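Local coordinates for Oxidored_FMN domain-containing protein ([Pseudomonas] geniculata N1, PDB 6L6J), which acts as an amine oxidase on 6-hydroxypseudooxynicotine, probably by way of its bound FMN and a [4Fe-4S] cluster, at residues 76-79 against 80-84; 139-142 against 143-146; 197-200 against 201-204; 207-210 against 211-215. All coordinates share one frame; numbering follows the deposited sequence.

Contact 1 (76-79 against 80-84); sequences RMYS and DKYIE. With SO4 (sulfate ion), chain G.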
loop_
_atom_site.group_PDB
_atom_site.type_symbol
_atom_site.label_atom_id
_atom_site.label_comp_id
_atom_site.label_asym_id
_atom_site.label_seq_id
_atom_site.Cartn_x
_atom_site.Cartn_y
_atom_site.Cartn_z
ATOM N N ARG A 76 2.635 -12.995 -17.166
ATOM C CA ARG A 76 2.781 -12.841 -18.638
ATOM C C ARG A 76 1.813 -13.792 -19.351
ATOM O O ARG A 76 1.618 -14.929 -18.882
ATOM C CB ARG A 76 4.222 -13.143 -19.051
ATOM C CG ARG A 76 5.270 -12.254 -18.391
ATOM C CD ARG A 76 6.577 -12.999 -18.143
ATOM N NE ARG A 76 7.703 -12.094 -18.139
ATOM C CZ ARG A 76 8.926 -12.385 -18.555
ATOM N NH1 ARG A 76 9.217 -13.591 -19.024
ATOM N NH2 ARG A 76 9.852 -11.439 -18.542
ATOM N N MET A 77 1.240 -13.339 -20.458
ATOM C CA MET A 77 0.311 -14.143 -21.281
ATOM C C MET A 77 0.636 -13.889 -22.757
ATOM O O MET A 77 -0.292 -13.885 -23.564
ATOM C CB MET A 77 -1.141 -13.774 -20.933
ATOM C CG MET A 77 -2.166 -14.852 -21.241
ATOM S SD MET A 77 -1.977 -16.301 -20.197
ATOM C CE MET A 77 -3.381 -16.052 -19.123
ATOM N N TYR A 78 1.917 -13.724 -23.097
ATOM C CA TYR A 78 2.377 -13.431 -24.488
ATOM C C TYR A 78 2.964 -14.685 -25.124
ATOM O O TYR A 78 3.404 -14.598 -26.274
ATOM C CB TYR A 78 3.389 -12.282 -24.578
ATOM C CG TYR A 78 4.640 -12.398 -23.740
ATOM C CD1 TYR A 78 5.635 -13.313 -24.040
ATOM C CD2 TYR A 78 4.852 -11.528 -22.668
ATOM C CE1 TYR A 78 6.800 -13.375 -23.287
ATOM C CE2 TYR A 78 6.005 -11.579 -21.903
ATOM C CZ TYR A 78 6.985 -12.501 -22.217
ATOM O OH TYR A 78 8.095 -12.550 -21.428
ATOM N N SER A 79 2.939 -15.802 -24.403
ATOM C CA SER A 79 3.462 -17.104 -24.876
ATOM C C SER A 79 2.727 -18.273 -24.203
ATOM O O SER A 79 2.462 -18.207 -22.996
ATOM C CB SER A 79 4.957 -17.185 -24.674
ATOM O OG SER A 79 5.377 -18.543 -24.566
ATOM N N ASP A 80 2.494 -19.345 -24.963
ATOM C CA ASP A 80 1.690 -20.523 -24.538
ATOM C C ASP A 80 2.320 -21.210 -23.312
ATOM O O ASP A 80 1.578 -21.886 -22.561
ATOM C CB ASP A 80 1.480 -21.492 -25.714
ATOM C CG ASP A 80 0.344 -21.107 -26.657
ATOM O OD1 ASP A 80 -0.234 -19.989 -26.513
ATOM O OD2 ASP A 80 0.019 -21.925 -27.517
ATOM N N LYS A 81 3.623 -21.072 -23.101
ATOM C CA LYS A 81 4.327 -21.752 -21.982
ATOM C C LYS A 81 3.822 -21.195 -20.650
ATOM O O LYS A 81 4.008 -21.889 -19.632
ATOM C CB LYS A 81 5.850 -21.613 -22.105
ATOM C CG LYS A 81 6.485 -20.277 -21.707
ATOM C CD LYS A 81 7.998 -20.255 -21.999
ATOM C CE LYS A 81 8.777 -19.151 -21.305
ATOM N NZ LYS A 81 9.094 -18.009 -22.213
ATOM N N TYR A 82 3.190 -20.011 -20.669
ATOM C CA TYR A 82 2.682 -19.307 -19.456
ATOM C C TYR A 82 1.268 -19.804 -19.069
ATOM O O TYR A 82 0.853 -19.563 -17.888
ATOM C CB TYR A 82 2.759 -17.789 -19.650
ATOM C CG TYR A 82 4.142 -17.244 -19.882
ATOM C CD1 TYR A 82 5.165 -17.425 -18.956
ATOM C CD2 TYR A 82 4.435 -16.533 -21.037
ATOM C CE1 TYR A 82 6.445 -16.921 -19.180
ATOM C CE2 TYR A 82 5.708 -16.038 -21.280
ATOM C CZ TYR A 82 6.717 -16.244 -20.359
ATOM O OH TYR A 82 7.961 -15.741 -20.636
ATOM N N ILE A 83 0.577 -20.530 -19.973
ATOM C CA ILE A 83 -0.831 -21.001 -19.784
ATOM C C ILE A 83 -0.916 -21.941 -18.573
ATOM O O ILE A 83 -1.729 -21.672 -17.703
ATOM C CB ILE A 83 -1.399 -21.683 -21.046
ATOM C CG1 ILE A 83 -1.548 -20.697 -22.206
ATOM C CG2 ILE A 83 -2.716 -22.384 -20.728
ATOM C CD1 ILE A 83 -2.035 -21.320 -23.487
ATOM N N GLU A 84 -0.132 -23.015 -18.545
ATOM C CA GLU A 84 -0.213 -24.052 -17.482
ATOM C C GLU A 84 0.172 -23.419 -16.143
ATOM O O GLU A 84 -0.544 -23.577 -15.159
ATOM C CB GLU A 84 0.629 -25.285 -17.844
ATOM C CG GLU A 84 0.084 -26.585 -17.270
ATOM C CD GLU A 84 0.243 -26.769 -15.753
ATOM O OE1 GLU A 84 -0.784 -26.564 -15.004
ATOM O OE2 GLU A 84 1.381 -27.156 -15.302
HETATM S S SO4 G . 12.314 -15.714 -20.234
HETATM O O1 SO4 G . 11.298 -16.754 -20.206
HETATM O O2 SO4 G . 13.446 -16.155 -21.007
HETATM O O3 SO4 G . 11.784 -14.514 -20.823
HETATM O O4 SO4 G . 12.751 -15.423 -18.895
#
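Tyr-78 and Tyr-82 form a T-shaped pair in the loop that leads from strand 55-62 of the TIM barrel into helix 83-94. The edge of Tyr-82 points at the face of Tyr-78, with ring planes 80° apart and centroids 5.2 Å apart. Tyr-82 CE2 is the atom over that face, 3.5 Å from Tyr-78 CE1. Arg-76 works on Tyr-82 in two ways. Its CB sits over the middle of one face of the ring, 3.9 Å from the Tyr-82 centroid, as a CH-pi contact, while Lys-81 CG lies over the opposite face, so the ring is held between two aliphatic chains. Bent at chi2 (147°), the arginine then runs along the ring to its phenol end, where the guanidinium stands almost perpendicular to the ring. Here Arg-76 NH1 donates to Tyr-82 OH over 3.0 Å, a bent bond (132° at the hydrogen), the oxygen tilted from the guanidinium plane. At the backbone of Tyr-82 a 3-10 turn closes: Tyr-82 N donates to Ser-79 O at 3.0 Å, from above the carbonyl plane. Away from the rings, Asp-80 makes a salt bridge to Arg-158 of helix 142-162, which ties the turn to the neighbouring barrel helix. Lys-81 NZ comes back to Tyr-82 OH as a second donor, 3.0 Å away. The two cationic side chains also share a sulfate ion, probably from the crystallisation liquor: Arg-76 NH1 reaches its O3 at 3.3 Å and Lys-81 NZ its O1 at 3.2 Å.

Contact 2 (139-142 against 143-146); sequences TIDR and QDIA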
loop_
_atom_site.group_PDB
_atom_site.type_symbol
_atom_site.label_atom_id
_atom_site.label_comp_id
_atom_site.label_asym_id
_atom_site.label_seq_id
_atom_site.Cartn_x
_atom_site.Cartn_y
_atom_site.Cartn_z
ATOM N N THR A 139 7.236 5.682 -32.053
ATOM C CA THR A 139 6.025 5.950 -32.883
ATOM C C THR A 139 5.681 4.655 -33.623
ATOM O O THR A 139 6.620 4.087 -34.208
ATOM C CB THR A 139 6.262 7.088 -33.899
ATOM O OG1 THR A 139 6.669 8.293 -33.234
ATOM C CG2 THR A 139 5.036 7.378 -34.748
ATOM N N ILE A 140 4.420 4.207 -33.591
ATOM C CA ILE A 140 4.036 2.887 -34.175
ATOM C C ILE A 140 3.375 3.084 -35.555
ATOM O O ILE A 140 2.563 4.005 -35.702
ATOM C CB ILE A 140 3.209 2.023 -33.185
ATOM C CG1 ILE A 140 1.890 2.650 -32.731
ATOM C CG2 ILE A 140 4.059 1.626 -31.986
ATOM C CD1 ILE A 140 1.037 1.707 -31.881
ATOM N N ASP A 141 3.798 2.273 -36.533
ATOM C CA ASP A 141 3.150 2.009 -37.849
ATOM C C ASP A 141 1.679 1.629 -37.661
ATOM O O ASP A 141 1.321 1.223 -36.535
ATOM C CB ASP A 141 3.698 0.736 -38.517
ATOM C CG ASP A 141 5.035 0.843 -39.211
ATOM O OD1 ASP A 141 5.589 1.950 -39.238
ATOM O OD2 ASP A 141 5.504 -0.189 -39.739
ATOM N N ARG A 142 0.931 1.587 -38.772
ATOM C CA ARG A 142 -0.392 0.895 -38.909
ATOM C C ARG A 142 -0.195 -0.629 -38.798
ATOM O O ARG A 142 -1.016 -1.293 -38.170
ATOM C CB ARG A 142 -1.075 1.295 -40.226
ATOM C CG ARG A 142 -1.038 2.799 -40.498
ATOM C CD ARG A 142 -2.247 3.438 -41.176
ATOM N NE ARG A 142 -3.534 2.897 -40.733
ATOM C CZ ARG A 142 -4.647 3.598 -40.551
ATOM N NH1 ARG A 142 -5.743 2.981 -40.140
ATOM N NH2 ARG A 142 -4.661 4.904 -40.762
ATOM N N GLN A 143 0.863 -1.176 -39.384
ATOM C CA GLN A 143 1.187 -2.626 -39.292
ATOM C C GLN A 143 1.501 -3.004 -37.830
ATOM O O GLN A 143 1.127 -4.092 -37.402
ATOM C CB GLN A 143 2.340 -2.974 -40.240
ATOM C CG GLN A 143 2.628 -4.476 -40.344
ATOM C CD GLN A 143 1.431 -5.321 -40.734
ATOM O OE1 GLN A 143 0.884 -5.210 -41.832
ATOM N NE2 GLN A 143 1.001 -6.176 -39.821
ATOM N N ASP A 144 2.159 -2.127 -37.076
ATOM C CA ASP A 144 2.431 -2.331 -35.626
ATOM C C ASP A 144 1.092 -2.357 -34.865
ATOM O O ASP A 144 0.978 -3.150 -33.927
ATOM C CB ASP A 144 3.362 -1.245 -35.080
ATOM C CG ASP A 144 4.777 -1.312 -35.610
ATOM O OD1 ASP A 144 5.381 -2.376 -35.491
ATOM O OD2 ASP A 144 5.273 -0.281 -36.110
ATOM N N ILE A 145 0.127 -1.510 -35.252
ATOM C CA ILE A 145 -1.240 -1.447 -34.644
ATOM C C ILE A 145 -1.985 -2.769 -34.900
ATOM O O ILE A 145 -2.624 -3.295 -33.944
ATOM C CB ILE A 145 -2.028 -0.223 -35.158
ATOM C CG1 ILE A 145 -1.381 1.079 -34.690
ATOM C CG2 ILE A 145 -3.494 -0.307 -34.742
ATOM C CD1 ILE A 145 -2.271 2.284 -34.770
ATOM N N ALA A 146 -1.930 -3.284 -36.132
ATOM C CA ALA A 146 -2.525 -4.594 -36.502
ATOM C C ALA A 146 -1.910 -5.683 -35.625
ATOM O O ALA A 146 -2.671 -6.515 -35.147
ATOM C CB ALA A 146 -2.314 -4.897 -37.967
#
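Asp-144 holds CG anti to its carbonyl carbon (chi1 -68°), which turns the carboxylate back toward the start of the helix and brings OD2 to the N-H of Asp-141. The bond is 3.0 Å from Asp-141 N to Asp-144 OD2 and uses the anti lone pair of that oxygen. Ile-140 has CG1 between its backbone N and carbonyl carbon (chi1 60°), and this points CD1 over the first turn to Ile-145. There Ile-140 CD1 meets Ile-145 CG1 at 3.8 Å, the two side chains crossing at about a right angle, and Phe-181 of helix 177-182 packs on both. The carboxylates of Asp-141 and Asp-144 are near neighbours, OD2 to OD2 3.6 Å; the salt bridge from Asp-144 OD1 to Arg-138 and the helix N-terminus probably ease their repulsion. With an alanine instead of Asp-144, the N-H of Asp-141 would probably lose this acceptor and Arg-138 its anionic mate. Along the backbone, Ile-145 N donates to Asp-141 O at 3.2 Å and Ala-146 N to Arg-142 O at 3.0 Å, while Arg-142 turns outward to a salt bridge with Asp-192. With Asp-141 at the N-cap, only the Asp-144 half of a capping box is made, the Asp-141 side chain returning no bond; the isoleucine pair spanning it is a hydrophobic staple, and together they open helix 142-162 of the TIM barrel.

Contact 3 (197-200 against 201-204); sequences FENR and VRLL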
loop_
_atom_site.group_PDB
_atom_site.type_symbol
_atom_site.label_atom_id
_atom_site.label_comp_id
_atom_site.label_asym_id
_atom_site.label_seq_id
_atom_site.Cartn_x
_atom_site.Cartn_y
_atom_site.Cartn_z
ATOM N N PHE A 197 -11.837 12.922 -31.143
ATOM C CA PHE A 197 -12.126 11.837 -30.169
ATOM C C PHE A 197 -12.385 10.494 -30.863
ATOM O O PHE A 197 -11.751 9.523 -30.434
ATOM C CB PHE A 197 -13.310 12.223 -29.292
ATOM C CG PHE A 197 -13.664 11.178 -28.276
ATOM C CD1 PHE A 197 -14.529 10.147 -28.598
ATOM C CD2 PHE A 197 -13.134 11.231 -26.995
ATOM C CE1 PHE A 197 -14.858 9.192 -27.650
ATOM C CE2 PHE A 197 -13.461 10.271 -26.051
ATOM C CZ PHE A 197 -14.313 9.250 -26.385
ATOM N N GLU A 198 -13.271 10.439 -31.866
ATOM C CA GLU A 198 -13.571 9.197 -32.640
ATOM C C GLU A 198 -12.263 8.470 -32.988
ATOM O O GLU A 198 -12.220 7.236 -32.816
ATOM C CB GLU A 198 -14.358 9.499 -33.920
ATOM C CG GLU A 198 -15.131 8.293 -34.456
ATOM C CD GLU A 198 -15.565 8.370 -35.925
ATOM O OE1 GLU A 198 -15.492 9.498 -36.511
ATOM O OE2 GLU A 198 -15.980 7.300 -36.494
ATOM N N ASN A 199 -11.236 9.207 -33.434
ATOM C CA ASN A 199 -9.902 8.659 -33.828
ATOM C C ASN A 199 -9.096 8.206 -32.599
ATOM O O ASN A 199 -8.433 7.148 -32.675
ATOM C CB ASN A 199 -9.082 9.679 -34.624
ATOM C CG ASN A 199 -9.547 9.816 -36.056
ATOM O OD1 ASN A 199 -10.644 9.368 -36.394
ATOM N ND2 ASN A 199 -8.705 10.397 -36.897
ATOM N N ARG A 200 -9.124 8.984 -31.513
ATOM C CA ARG A 200 -8.302 8.721 -30.297
ATOM C C ARG A 200 -8.846 7.492 -29.557
ATOM O O ARG A 200 -8.044 6.762 -28.962
ATOM C CB ARG A 200 -8.204 9.983 -29.434
ATOM C CG ARG A 200 -7.078 10.915 -29.879
ATOM C CD ARG A 200 -7.286 12.388 -29.563
ATOM N NE ARG A 200 -7.942 12.528 -28.271
ATOM C CZ ARG A 200 -9.094 13.148 -28.047
ATOM N NH1 ARG A 200 -9.737 13.786 -29.010
ATOM N NH2 ARG A 200 -9.580 13.172 -26.826
ATOM N N VAL A 201 -10.155 7.244 -29.635
ATOM C CA VAL A 201 -10.827 6.119 -28.923
ATOM C C VAL A 201 -10.790 4.841 -29.782
ATOM O O VAL A 201 -11.041 3.774 -29.222
ATOM C CB VAL A 201 -12.264 6.497 -28.522
ATOM C CG1 VAL A 201 -13.266 6.213 -29.637
ATOM C CG2 VAL A 201 -12.672 5.797 -27.228
ATOM N N ARG A 202 -10.483 4.950 -31.074
ATOM C CA ARG A 202 -10.535 3.841 -32.069
ATOM C C ARG A 202 -9.771 2.609 -31.552
ATOM O O ARG A 202 -10.269 1.461 -31.731
ATOM C CB ARG A 202 -9.949 4.301 -33.411
ATOM C CG ARG A 202 -9.971 3.235 -34.502
ATOM C CD ARG A 202 -9.542 3.725 -35.884
ATOM N NE ARG A 202 -10.080 5.043 -36.186
ATOM C CZ ARG A 202 -11.363 5.304 -36.436
ATOM N NH1 ARG A 202 -12.257 4.330 -36.453
ATOM N NH2 ARG A 202 -11.755 6.546 -36.660
ATOM N N LEU A 203 -8.588 2.795 -30.969
ATOM C CA LEU A 203 -7.755 1.632 -30.603
ATOM C C LEU A 203 -8.435 0.883 -29.452
ATOM O O LEU A 203 -8.473 -0.369 -29.511
ATOM C CB LEU A 203 -6.343 2.071 -30.234
ATOM C CG LEU A 203 -5.350 0.932 -30.028
ATOM C CD1 LEU A 203 -5.543 -0.171 -31.062
ATOM C CD2 LEU A 203 -3.924 1.443 -30.075
ATOM N N LEU A 204 -8.958 1.620 -28.466
ATOM C CA LEU A 204 -9.686 1.051 -27.300
ATOM C C LEU A 204 -10.932 0.295 -27.782
ATOM O O LEU A 204 -11.150 -0.818 -27.285
ATOM C CB LEU A 204 -10.078 2.152 -26.307
ATOM C CG LEU A 204 -10.968 1.669 -25.157
ATOM C CD1 LEU A 204 -10.288 0.559 -24.365
ATOM C CD2 LEU A 204 -11.356 2.801 -24.243
HETATM O O HOH W 1 -14.979 5.542 -38.280
HETATM O O HOH W 2 -6.796 5.209 -31.316
HETATM O O HOH W 3 -7.725 4.190 -27.487
#
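Arg-202 and Asn-199 lie side by side, both side chains pointing the same way from one turn of helix. The arginine leaves with CG anti to its backbone N (chi1 -179°), stays extended at chi2 and folds at chi3 (-41°), which sets NH2 beside the asparagine amide. Arg-202 NH2 donates to Asn-199 OD1 at 3.0 Å; the oxygen is in the guanidinium plane, but the donor lies above the plane of the amide. The other ends are fixed elsewhere, Arg-202 NE on Asp-192 O and Asn-199 ND2 on Gly-194 O. A leucine in place of Arg-202 would probably cost Asn-199 OD1 and Asp-192 O their guanidinium donor. Glu-198 OE2 stays 4.3 Å from Arg-202 NH2, beyond a salt bridge, with a water that donates to Glu-198 OE2 and is held only weakly by Arg-202 NH1. On another side of the helix Val-201 CB lies obliquely off the Phe-197 ring, 3.8 Å from Phe-197 CE1, with CG2 near CZ, while Val-201 N bonds to Phe-197 O at 2.9 Å. Beyond this turn the backbone bonding opens. One water takes the N-H of Leu-203 (3.0 Å from its N) and donates to Asn-199 O; another joins Leu-204 N to Arg-200 O, 3.0 Å from that oxygen. Waters inserted between carbonyl and amide in this way mark a hydrated kink, here near the start of helix 197-215, which leads to barrel strand 220-229.

Contact 4 (207-210 against 211-215); sequences TLSD and VKDAV
Val-211 follows Thr-207 by one turn on the buried side of the helix, with its CG2 resting 3.5 Å from Thr-207 O and its N donating to the same oxygen at 3.0 Å, close to the line of the carbonyl. Val-211 has CG1 anti to the backbone N (chi1 -179°), an orientation that leaves CG2 to lean on that carbonyl. Beside it, Lys-212 N donates to Leu-208 O at 2.9 Å, and the lysine CB lies 3.4 Å from that oxygen. The next two rungs follow the same i to i+4 pattern: Asp-213 N to Ser-209 O at 3.0 Å, and Ala-214 N to Asp-210 O at 2.9 Å. This is the last part of helix 197-215, the connection that carries the chain from strand 166-171 to strand 220-229 in a right-handed beta-alpha-beta crossover of the TIM barrel. Leu-208 and Val-211 lay their branches on Val-221 of the second of these strands, and Val-211 also meets Val-167 and Val-169 of the first. On the flank toward helix 142-162, Thr-207 touches Phe-148 and Tyr-152, and Val-211 touches Ala-156. The polar ends are set by partners further off: Thr-207 OG1 bonds back to Leu-203 O, and Lys-212 NZ reaches Val-252 O. Asp-210 OD1 is 4.6 Å from Asp-213 OD2, a like-charged approach probably eased by the salt bridge from Asp-210 OD2 to Arg-149 NE.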
loop_
_atom_site.group_PDB
_atom_site.type_symbol
_atom_site.label_atom_id
_atom_site.label_comp_id
_atom_site.label_asym_id
_atom_site.label_seq_id
_atom_site.Cartn_x
_atom_site.Cartn_y
_atom_site.Cartn_z
ATOM N N THR A 207 -9.921 -2.882 -30.029
ATOM C CA THR A 207 -9.333 -3.925 -29.161
ATOM C C THR A 207 -10.482 -4.664 -28.459
ATOM O O THR A 207 -10.644 -5.894 -28.701
ATOM C CB THR A 207 -8.283 -3.306 -28.229
ATOM O OG1 THR A 207 -7.252 -2.797 -29.076
ATOM C CG2 THR A 207 -7.670 -4.284 -27.252
ATOM N N LEU A 208 -11.260 -3.931 -27.656
ATOM C CA LEU A 208 -12.409 -4.432 -26.848
ATOM C C LEU A 208 -13.284 -5.393 -27.663
ATOM O O LEU A 208 -13.605 -6.505 -27.134
ATOM C CB LEU A 208 -13.234 -3.231 -26.392
ATOM C CG LEU A 208 -14.471 -3.562 -25.576
ATOM C CD1 LEU A 208 -14.096 -4.344 -24.327
ATOM C CD2 LEU A 208 -15.225 -2.293 -25.201
ATOM N N SER A 209 -13.667 -4.965 -28.877
ATOM C CA SER A 209 -14.430 -5.757 -29.875
ATOM C C SER A 209 -13.669 -7.039 -30.238
ATOM O O SER A 209 -14.334 -8.088 -30.345
ATOM C CB SER A 209 -14.727 -4.924 -31.101
ATOM O OG SER A 209 -15.038 -5.733 -32.228
ATOM N N ASP A 210 -12.342 -6.975 -30.448
ATOM C CA ASP A 210 -11.539 -8.167 -30.858
ATOM C C ASP A 210 -11.557 -9.209 -29.743
ATOM O O ASP A 210 -11.708 -10.394 -30.052
ATOM C CB ASP A 210 -10.111 -7.809 -31.251
ATOM C CG ASP A 210 -10.074 -7.076 -32.570
ATOM O OD1 ASP A 210 -11.166 -6.903 -33.164
ATOM O OD2 ASP A 210 -8.971 -6.645 -32.965
ATOM N N VAL A 211 -11.438 -8.761 -28.498
ATOM C CA VAL A 211 -11.365 -9.644 -27.304
ATOM C C VAL A 211 -12.761 -10.244 -27.063
ATOM O O VAL A 211 -12.872 -11.461 -26.770
ATOM C CB VAL A 211 -10.853 -8.866 -26.084
ATOM C CG1 VAL A 211 -10.750 -9.775 -24.875
ATOM C CG2 VAL A 211 -9.514 -8.181 -26.348
ATOM N N LYS A 212 -13.805 -9.432 -27.209
ATOM C CA LYS A 212 -15.208 -9.894 -27.073
ATOM C C LYS A 212 -15.461 -10.991 -28.115
ATOM O O LYS A 212 -15.979 -12.043 -27.734
ATOM C CB LYS A 212 -16.181 -8.720 -27.168
ATOM C CG LYS A 212 -17.253 -8.727 -26.087
ATOM C CD LYS A 212 -18.221 -7.570 -26.193
ATOM C CE LYS A 212 -19.666 -8.004 -26.055
ATOM N NZ LYS A 212 -20.586 -6.956 -26.549
ATOM N N ASP A 213 -15.052 -10.790 -29.364
ATOM C CA ASP A 213 -15.264 -11.799 -30.440
ATOM C C ASP A 213 -14.422 -13.029 -30.102
ATOM O O ASP A 213 -14.895 -14.143 -30.307
ATOM C CB ASP A 213 -14.958 -11.238 -31.836
ATOM C CG ASP A 213 -15.689 -9.930 -32.150
ATOM O OD1 ASP A 213 -16.779 -9.674 -31.525
ATOM O OD2 ASP A 213 -15.155 -9.145 -32.992
ATOM N N ALA A 214 -13.231 -12.816 -29.552
ATOM C CA ALA A 214 -12.256 -13.880 -29.225
ATOM C C ALA A 214 -12.816 -14.818 -28.138
ATOM O O ALA A 214 -12.816 -16.032 -28.377
ATOM C CB ALA A 214 -10.939 -13.257 -28.829
ATOM N N VAL A 215 -13.255 -14.297 -26.987
ATOM C CA VAL A 215 -13.475 -15.122 -25.755
ATOM C C VAL A 215 -14.837 -14.846 -25.102
ATOM O O VAL A 215 -15.042 -15.372 -23.984
ATOM C CB VAL A 215 -12.351 -14.885 -24.725
ATOM C CG1 VAL A 215 -10.979 -14.978 -25.361
ATOM C CG2 VAL A 215 -12.495 -13.566 -23.982
#

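All four contacts belong to the FMN-binding TIM barrel. Contacts 2 and 3 touch, Ile-145 CG2 meeting Leu-203 CD1 at 4.2 Å, so the start of helix 142-162 packs on the kinked part of helix 197-215. Contact 4 continues that second helix, its centre 16 Å from the centre of contact 3, and leans on helix 142-162. Contact 1 stands apart, its nearest atoms about 10 Å from those of contact 4, yet it reaches helix 142-162 through Arg-158. It does not touch the cofactor: the Arg-76 side chain is about 13 Å from FMN. In contact 4 the Leu-208 side chain is about 10 Å from that of FMN-binding Arg-224. Contacts 2 and 3 lie away from known sites.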